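Local coordinates for exopolysaccharide biosynthesis protein (Pantoea stewartii subsp. stewartii DC283, PDB 6TGF) that modifies biofilm exopolysaccharide, probably as a glycan hydrolase, and is built around a bacteriophage tailspike-like parallel beta-helix, at residues F279-D284 with V311-S316; R291-S296 with R325-S330; F318-S323 with Q345-N350. One frame throughout, in Å; residues are numbered along the deposited sequence.

Interaction 1 of 3, residues F279-D284 with V311-S316; sequences FVTGCD and VSDGQS
Phe279 and Val311 form a parallel bridge between two neighbouring coils of the tailspike-like parallel beta-helix, just where each segment leaves its strand for the turn that leads to the next sheet. The carbonyl of Val311 takes the N-H of Val280 (N to O 3.0 Å, N-H...O 154°), while the CA of Phe279 makes a CA-H...O contact with the same oxygen. In the next residue, Ser312, the side chain takes over this pairing: OG lies anti to the backbone N (chi1 -173°), and donates to Val280 O at 2.6 Å. The Phe279 ring leans along the same chain, its CE1 3.6 Å from Ser312 C. Asp313 follows, and its CB meets the CZ of that ring at 4.0 Å; the carboxylate and ring planes stand 88° apart. Its OD2 lies beside the methyl CG2 of Thr281, whose hydroxyl OG1 is engaged by Asp250. OD1 turns inward to the loop, accepting the backbone N-H of Gln315 from above the carboxylate plane, which makes an Asx turn; the amide NE2 of Gln315 in turn donates to Asp313 O. Gly314 passes the corner with positive phi. At Ser316 the two coils approach again, its OG lying 3.2 Å from the CA of Gly282, and OG also bonds to the backbone O of Phe318. One water bridges the two segments, accepting from Gly282 N at 2.9 Å. It donates to Asp313 OD1 at 2.6 Å. The same water pairs with Ser316 OG at 2.7 Å.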
# COMPACT_ATOMS: atom_id res chain seq x y z
N PHE B 279 10.38 -24.29 20.50
CA PHE B 279 9.34 -25.31 20.76
C PHE B 279 8.30 -24.73 21.73
O PHE B 279 8.69 -24.29 22.84
CB PHE B 279 9.95 -26.60 21.31
CG PHE B 279 8.95 -27.69 21.60
CD1 PHE B 279 8.19 -28.24 20.57
CD2 PHE B 279 8.75 -28.16 22.89
CE1 PHE B 279 7.27 -29.24 20.84
CE2 PHE B 279 7.82 -29.15 23.15
CZ PHE B 279 7.08 -29.69 22.12
N VAL B 280 7.03 -24.73 21.33
CA VAL B 280 5.90 -24.11 22.09
C VAL B 280 4.74 -25.11 22.12
O VAL B 280 4.20 -25.41 21.04
CB VAL B 280 5.48 -22.77 21.47
CG1 VAL B 280 4.35 -22.11 22.25
CG2 VAL B 280 6.65 -21.81 21.33
N THR B 281 4.37 -25.60 23.31
CA THR B 281 3.12 -26.36 23.55
C THR B 281 1.95 -25.37 23.63
O THR B 281 2.20 -24.18 23.93
CB THR B 281 3.22 -27.22 24.82
OG1 THR B 281 3.59 -26.38 25.91
CG2 THR B 281 4.21 -28.35 24.69
N GLY B 282 0.73 -25.84 23.37
CA GLY B 282 -0.51 -25.04 23.37
C GLY B 282 -0.58 -24.09 24.56
O GLY B 282 -0.65 -24.58 25.70
N CYS B 283 -0.56 -22.78 24.29
CA CYS B 283 -0.70 -21.69 25.29
C CYS B 283 -2.15 -21.18 25.29
O CYS B 283 -2.58 -20.65 24.25
CB CYS B 283 0.26 -20.54 24.99
SG CYS B 283 2.00 -20.97 25.28
N ASP B 284 -2.86 -21.35 26.41
CA ASP B 284 -4.27 -20.94 26.58
C ASP B 284 -4.33 -19.66 27.43
O ASP B 284 -4.15 -19.76 28.66
CB ASP B 284 -5.11 -22.07 27.19
CG ASP B 284 -6.61 -21.92 27.00
OD1 ASP B 284 -7.10 -20.78 27.11
OD2 ASP B 284 -7.27 -22.94 26.73
N VAL B 311 7.63 -24.02 16.42
CA VAL B 311 7.41 -25.47 16.13
C VAL B 311 6.80 -26.09 17.40
O VAL B 311 7.19 -25.66 18.50
CB VAL B 311 8.73 -26.14 15.69
CG1 VAL B 311 9.63 -26.52 16.85
CG2 VAL B 311 8.48 -27.35 14.81
N SER B 312 5.84 -27.00 17.24
CA SER B 312 5.00 -27.52 18.36
C SER B 312 4.82 -29.04 18.23
O SER B 312 5.52 -29.65 17.41
CB SER B 312 3.68 -26.80 18.40
OG SER B 312 2.93 -27.16 19.55
N ASP B 313 3.92 -29.61 19.04
CA ASP B 313 3.72 -31.07 19.21
C ASP B 313 2.43 -31.53 18.53
O ASP B 313 2.26 -32.76 18.37
CB ASP B 313 3.73 -31.46 20.69
CG ASP B 313 2.75 -30.69 21.56
OD1 ASP B 313 2.00 -29.86 21.01
OD2 ASP B 313 2.73 -30.94 22.78
N GLY B 314 1.54 -30.60 18.15
CA GLY B 314 0.29 -30.89 17.43
C GLY B 314 -0.85 -31.29 18.35
O GLY B 314 -1.92 -31.65 17.82
N GLN B 315 -0.66 -31.21 19.67
CA GLN B 315 -1.59 -31.77 20.69
C GLN B 315 -2.73 -30.79 20.97
O GLN B 315 -3.82 -31.26 21.32
CB GLN B 315 -0.83 -32.13 21.96
CG GLN B 315 0.24 -33.20 21.75
CD GLN B 315 -0.26 -34.38 20.97
OE1 GLN B 315 -1.15 -35.11 21.40
NE2 GLN B 315 0.31 -34.58 19.79
N SER B 316 -2.49 -29.48 20.82
CA SER B 316 -3.50 -28.40 20.99
C SER B 316 -4.06 -28.01 19.62
O SER B 316 -3.35 -28.06 18.62
CB SER B 316 -2.92 -27.21 21.70
OG SER B 316 -1.82 -26.66 20.98
O HOH W 1 0.14 -28.28 21.88

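Interaction 2 of 3, residues R291-S296 with R325-S330. With EDO (1,2-ethanediol), chain C.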
# COMPACT_ATOMS: atom_id res chain seq x y z
N ARG B 291 -7.65 -6.46 26.44
CA ARG B 291 -7.54 -5.37 25.43
C ARG B 291 -6.56 -5.79 24.34
O ARG B 291 -6.95 -5.78 23.15
CB ARG B 291 -7.07 -4.07 26.10
CG ARG B 291 -8.14 -3.33 26.89
CD ARG B 291 -8.71 -2.10 26.20
NE ARG B 291 -7.71 -1.13 25.78
CZ ARG B 291 -7.97 0.07 25.26
NH1 ARG B 291 -9.22 0.46 25.08
NH2 ARG B 291 -6.98 0.87 24.91
N PHE B 292 -5.34 -6.17 24.73
CA PHE B 292 -4.17 -6.37 23.82
C PHE B 292 -3.64 -7.80 23.90
O PHE B 292 -3.57 -8.38 25.01
CB PHE B 292 -3.05 -5.39 24.19
CG PHE B 292 -2.88 -4.23 23.25
CD1 PHE B 292 -3.91 -3.33 23.03
CD2 PHE B 292 -1.68 -4.03 22.59
CE1 PHE B 292 -3.75 -2.26 22.17
CE2 PHE B 292 -1.52 -2.95 21.73
CZ PHE B 292 -2.55 -2.07 21.52
N PHE B 293 -3.27 -8.35 22.74
CA PHE B 293 -2.33 -9.50 22.59
C PHE B 293 -1.42 -9.23 21.39
O PHE B 293 -1.89 -9.32 20.24
CB PHE B 293 -3.07 -10.83 22.41
CG PHE B 293 -2.15 -12.02 22.38
CD1 PHE B 293 -1.54 -12.43 21.20
CD2 PHE B 293 -1.87 -12.73 23.53
CE1 PHE B 293 -0.69 -13.52 21.18
CE2 PHE B 293 -1.02 -13.82 23.52
CZ PHE B 293 -0.43 -14.22 22.34
N ARG B 294 -0.16 -8.88 21.65
CA ARG B 294 0.90 -8.75 20.63
C ARG B 294 1.85 -9.95 20.75
O ARG B 294 2.13 -10.37 21.89
CB ARG B 294 1.65 -7.42 20.77
CG ARG B 294 2.85 -7.27 19.85
CD ARG B 294 3.66 -6.03 20.16
NE ARG B 294 4.87 -5.94 19.35
CZ ARG B 294 5.99 -6.61 19.55
NH1 ARG B 294 6.10 -7.48 20.56
NH2 ARG B 294 7.03 -6.43 18.75
N ILE B 295 2.30 -10.48 19.62
CA ILE B 295 3.34 -11.55 19.55
C ILE B 295 4.14 -11.35 18.26
O ILE B 295 3.52 -11.19 17.20
CB ILE B 295 2.69 -12.95 19.67
CG1 ILE B 295 3.73 -14.05 19.91
CG2 ILE B 295 1.80 -13.27 18.47
CD1 ILE B 295 3.17 -15.26 20.62
N SER B 296 5.47 -11.29 18.37
CA SER B 296 6.38 -10.92 17.26
C SER B 296 7.70 -11.70 17.36
O SER B 296 8.18 -11.91 18.49
CB SER B 296 6.63 -9.43 17.25
OG SER B 296 7.29 -9.04 16.05
N ARG B 325 -9.29 -7.74 22.11
CA ARG B 325 -9.93 -6.83 21.13
C ARG B 325 -8.92 -6.48 20.03
O ARG B 325 -9.32 -6.48 18.85
CB ARG B 325 -10.45 -5.56 21.82
CG ARG B 325 -11.20 -4.61 20.89
CD ARG B 325 -11.96 -3.53 21.63
NE ARG B 325 -12.60 -2.56 20.75
CZ ARG B 325 -13.73 -2.75 20.06
NH1 ARG B 325 -14.36 -3.91 20.11
NH2 ARG B 325 -14.21 -1.78 19.30
N TRP B 326 -7.67 -6.20 20.41
CA TRP B 326 -6.55 -5.87 19.48
C TRP B 326 -5.51 -6.99 19.51
O TRP B 326 -5.09 -7.38 20.62
CB TRP B 326 -5.93 -4.52 19.84
CG TRP B 326 -6.80 -3.35 19.50
CD1 TRP B 326 -6.94 -2.75 18.28
CD2 TRP B 326 -7.66 -2.62 20.39
NE1 TRP B 326 -7.82 -1.71 18.35
CE2 TRP B 326 -8.28 -1.60 19.64
CE3 TRP B 326 -7.96 -2.72 21.76
CZ2 TRP B 326 -9.18 -0.70 20.20
CZ3 TRP B 326 -8.85 -1.83 22.31
CH2 TRP B 326 -9.46 -0.84 21.54
N VAL B 327 -5.13 -7.49 18.33
CA VAL B 327 -4.14 -8.60 18.15
C VAL B 327 -3.16 -8.21 17.04
O VAL B 327 -3.62 -7.76 15.97
CB VAL B 327 -4.84 -9.94 17.85
CG1 VAL B 327 -3.85 -11.07 17.62
CG2 VAL B 327 -5.82 -10.32 18.95
N GLU B 328 -1.86 -8.38 17.29
CA GLU B 328 -0.76 -8.16 16.31
C GLU B 328 0.15 -9.40 16.31
O GLU B 328 0.73 -9.72 17.37
CB GLU B 328 0.03 -6.90 16.66
CG GLU B 328 -0.84 -5.66 16.80
CD GLU B 328 -0.10 -4.36 17.11
OE1 GLU B 328 0.91 -4.41 17.85
OE2 GLU B 328 -0.54 -3.30 16.61
N ILE B 329 0.23 -10.10 15.16
CA ILE B 329 1.19 -11.22 14.90
C ILE B 329 2.11 -10.78 13.76
O ILE B 329 1.58 -10.36 12.71
CB ILE B 329 0.46 -12.53 14.55
CG1 ILE B 329 -0.77 -12.78 15.43
CG2 ILE B 329 1.43 -13.70 14.61
CD1 ILE B 329 -1.52 -14.04 15.09
N SER B 330 3.43 -10.89 13.94
CA SER B 330 4.42 -10.46 12.91
C SER B 330 5.75 -11.21 13.07
O SER B 330 6.12 -11.56 14.20
CB SER B 330 4.62 -8.96 12.95
OG SER B 330 4.98 -8.52 14.25
C1 EDO C . -12.36 1.97 20.27
O1 EDO C . -12.28 0.80 19.48
C2 EDO C . -11.11 2.26 21.01
O2 EDO C . -10.89 3.64 21.28
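Phe292 to Ser296 and Trp326 to Ser330 pair in parallel as neighbouring strands of successive coils of the beta-helix, along the side facing a second subunit of the trimer. Five backbone bonds hold them in register, from Trp326 N to Arg291 O (2.9 Å) to Ser330 N on Ile295 O. On one face apolar residues stack in register, Phe293 over Val327 and Ile295 over Ile329; the CG2 methyls of the two isoleucines meet at 3.9 Å. The other face is aromatic at one end and polar at the other. The Arg291 chain, bent at chi2 and chi3 (-54°), brings NE beside Trp326 CZ3, which lies over one face of the guanidinium, offset toward its rim, planes 64° apart; the CB of Trp326 touches Phe292 CE1 at 3.9 Å. At the polar end the hydroxyls of Ser296 and Ser330 bond OG to OG at 3.0 Å. Between these ends Arg294 and Glu328 stay beyond salt-bridge range, NE to OE1 4.5 Å. The charges may still steady each other, yet Arg294 ties its strand to Ile269 O and Gln272 of its own chain and to Asn301 of the second subunit, where Glu328 OE2 accepts from Gly303 N.

Interaction 3 of 3, residues F318-S323 with Q345-N350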
# COMPACT_ATOMS: atom_id res chain seq x y z
N PHE B 318 -4.73 -25.04 18.63
CA PHE B 318 -3.98 -23.80 18.29
C PHE B 318 -2.81 -23.62 19.27
O PHE B 318 -2.98 -23.91 20.47
CB PHE B 318 -4.90 -22.57 18.33
CG PHE B 318 -6.04 -22.62 17.34
CD1 PHE B 318 -5.89 -22.12 16.06
CD2 PHE B 318 -7.27 -23.16 17.69
CE1 PHE B 318 -6.94 -22.16 15.15
CE2 PHE B 318 -8.31 -23.20 16.78
CZ PHE B 318 -8.15 -22.70 15.51
N VAL B 319 -1.66 -23.16 18.76
CA VAL B 319 -0.44 -22.89 19.58
C VAL B 319 -0.75 -21.75 20.56
O VAL B 319 -0.24 -21.79 21.69
CB VAL B 319 0.79 -22.57 18.70
CG1 VAL B 319 2.02 -22.23 19.53
CG2 VAL B 319 1.12 -23.70 17.74
N PHE B 320 -1.58 -20.78 20.14
CA PHE B 320 -2.02 -19.61 20.95
C PHE B 320 -3.55 -19.51 20.94
O PHE B 320 -4.13 -19.29 19.86
CB PHE B 320 -1.36 -18.33 20.42
CG PHE B 320 0.14 -18.41 20.31
CD1 PHE B 320 0.92 -18.63 21.44
CD2 PHE B 320 0.77 -18.28 19.09
CE1 PHE B 320 2.30 -18.71 21.34
CE2 PHE B 320 2.15 -18.36 18.99
CZ PHE B 320 2.92 -18.57 20.12
N GLU B 321 -4.18 -19.66 22.11
CA GLU B 321 -5.63 -19.46 22.34
C GLU B 321 -5.84 -18.12 23.05
O GLU B 321 -5.83 -18.10 24.29
CB GLU B 321 -6.22 -20.60 23.17
CG GLU B 321 -6.34 -21.91 22.42
CD GLU B 321 -7.54 -22.01 21.49
OE1 GLU B 321 -8.20 -20.98 21.24
OE2 GLU B 321 -7.82 -23.14 21.03
N VAL B 322 -6.01 -17.04 22.28
CA VAL B 322 -6.10 -15.64 22.81
C VAL B 322 -7.56 -15.19 22.79
O VAL B 322 -8.37 -15.79 22.06
CB VAL B 322 -5.20 -14.67 22.01
CG1 VAL B 322 -3.77 -15.18 21.92
CG2 VAL B 322 -5.75 -14.39 20.61
N SER B 323 -7.88 -14.18 23.60
CA SER B 323 -9.19 -13.49 23.67
C SER B 323 -8.95 -12.00 23.95
O SER B 323 -9.08 -11.60 25.13
CB SER B 323 -10.09 -14.13 24.70
OG SER B 323 -11.33 -13.44 24.79
N GLN B 345 -3.30 -28.66 14.41
CA GLN B 345 -2.83 -27.51 15.23
C GLN B 345 -2.63 -26.29 14.34
O GLN B 345 -1.82 -26.38 13.39
CB GLN B 345 -1.53 -27.87 15.96
CG GLN B 345 -1.04 -26.78 16.90
CD GLN B 345 0.05 -27.27 17.82
OE1 GLN B 345 1.01 -27.90 17.39
NE2 GLN B 345 -0.08 -26.97 19.10
N GLY B 346 -3.35 -25.20 14.63
CA GLY B 346 -3.15 -23.87 14.01
C GLY B 346 -2.14 -23.06 14.79
O GLY B 346 -1.60 -23.59 15.78
N LEU B 347 -1.88 -21.81 14.38
CA LEU B 347 -0.93 -20.89 15.06
C LEU B 347 -1.67 -20.11 16.15
O LEU B 347 -1.22 -20.15 17.32
CB LEU B 347 -0.27 -19.95 14.05
CG LEU B 347 0.63 -18.87 14.64
CD1 LEU B 347 1.68 -19.46 15.56
CD2 LEU B 347 1.28 -18.04 13.55
N LEU B 348 -2.75 -19.40 15.79
CA LEU B 348 -3.52 -18.54 16.73
C LEU B 348 -5.01 -18.61 16.42
O LEU B 348 -5.38 -18.61 15.23
CB LEU B 348 -3.01 -17.10 16.64
CG LEU B 348 -3.67 -16.11 17.60
CD1 LEU B 348 -2.65 -15.19 18.24
CD2 LEU B 348 -4.77 -15.31 16.91
N ARG B 349 -5.83 -18.68 17.48
CA ARG B 349 -7.30 -18.41 17.43
C ARG B 349 -7.62 -17.31 18.44
O ARG B 349 -7.19 -17.43 19.61
CB ARG B 349 -8.11 -19.67 17.76
CG ARG B 349 -9.59 -19.38 18.00
CD ARG B 349 -10.47 -20.61 17.93
NE ARG B 349 -10.14 -21.59 18.95
CZ ARG B 349 -10.70 -22.80 19.04
NH1 ARG B 349 -11.62 -23.18 18.17
NH2 ARG B 349 -10.33 -23.62 20.01
N ASN B 350 -8.37 -16.29 18.01
CA ASN B 350 -8.92 -15.21 18.87
C ASN B 350 -10.42 -15.47 19.04
O ASN B 350 -11.12 -15.54 18.01
CB ASN B 350 -8.63 -13.83 18.29
CG ASN B 350 -8.87 -12.70 19.27
OD1 ASN B 350 -9.12 -12.93 20.45
ND2 ASN B 350 -8.80 -11.47 18.79
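Arg349 lies across Phe318 and reaches Glu321, on one face of two parallel strands in adjacent coils of the beta-helix. From CB outward, the arginine crosses the phenylalanine at about a right angle. Its CB sits over the centre of the Phe318 ring, 3.4 Å from the centroid in a CH-pi contact. CG, anti to the backbone N (chi1 169°), has Glu321 OE1 as its neighbour, and CD then passes 3.6 Å from the ring atom CE2. A bend at chi3 (62°) places NE, which donates to Glu321 OE1 (3.1 Å, nearly straight) through the syn lone pair of that oxygen. At CZ the guanidinium comes past the rim of the ring, with Phe318 CE2 over the centre of one of the guanidinium's own faces, planes 42° apart. At the tip NH2 gives the second bond, to Glu321 OE2 at 2.8 Å. The salt bridge is therefore side-on and two-pronged, one nitrogen to each oxygen, and fixes the carboxylate and guanidinium against rotation.

The backbones answer with parallel pairing: Arg349 N donates to Phe320 O, and Arg349 O receives Val322 N. At the corner, Val319 N bonds to Gly346 O and Phe320 N to Leu347 O. The face carrying Phe320, Val322 and Leu348 is largely apolar, with Asn350 at its end, and looks into the helix interior, where Phe320 and Val322 also touch Ile295 and Phe293. Leu347, at the corner, lies beside Phe320, CD1 to CE2 3.6 Å. Asn350 donates its ND2 to Ala324 O. Leu348 crosses Val322 at about a right angle, and its CD1 meets the CG1 methyl of Val322 at 3.8 Å.

The three contacts join neighbouring coils of one beta-helix. Interactions 1 and 3 have centres about 10 Å apart and share a parallel sheet, in which strand 283-284 pairs with strand 318-324: Cys283 probably bonds Val319 and Glu321 through its backbone. Interaction 2, its centre about 12 Å from that of interaction 3 and about 18 Å from that of interaction 1, lies on another face, reached when the chain turns the corner. Ile295, Phe293, Val327 and Ile329 pack inward on Phe320, Val322, Asn350 and Leu348, filling the core between the faces. Interaction 1 closes before interaction 3 opens, whereas interaction 2 alternates with both, as expected when coils stack; its outer face meets another subunit.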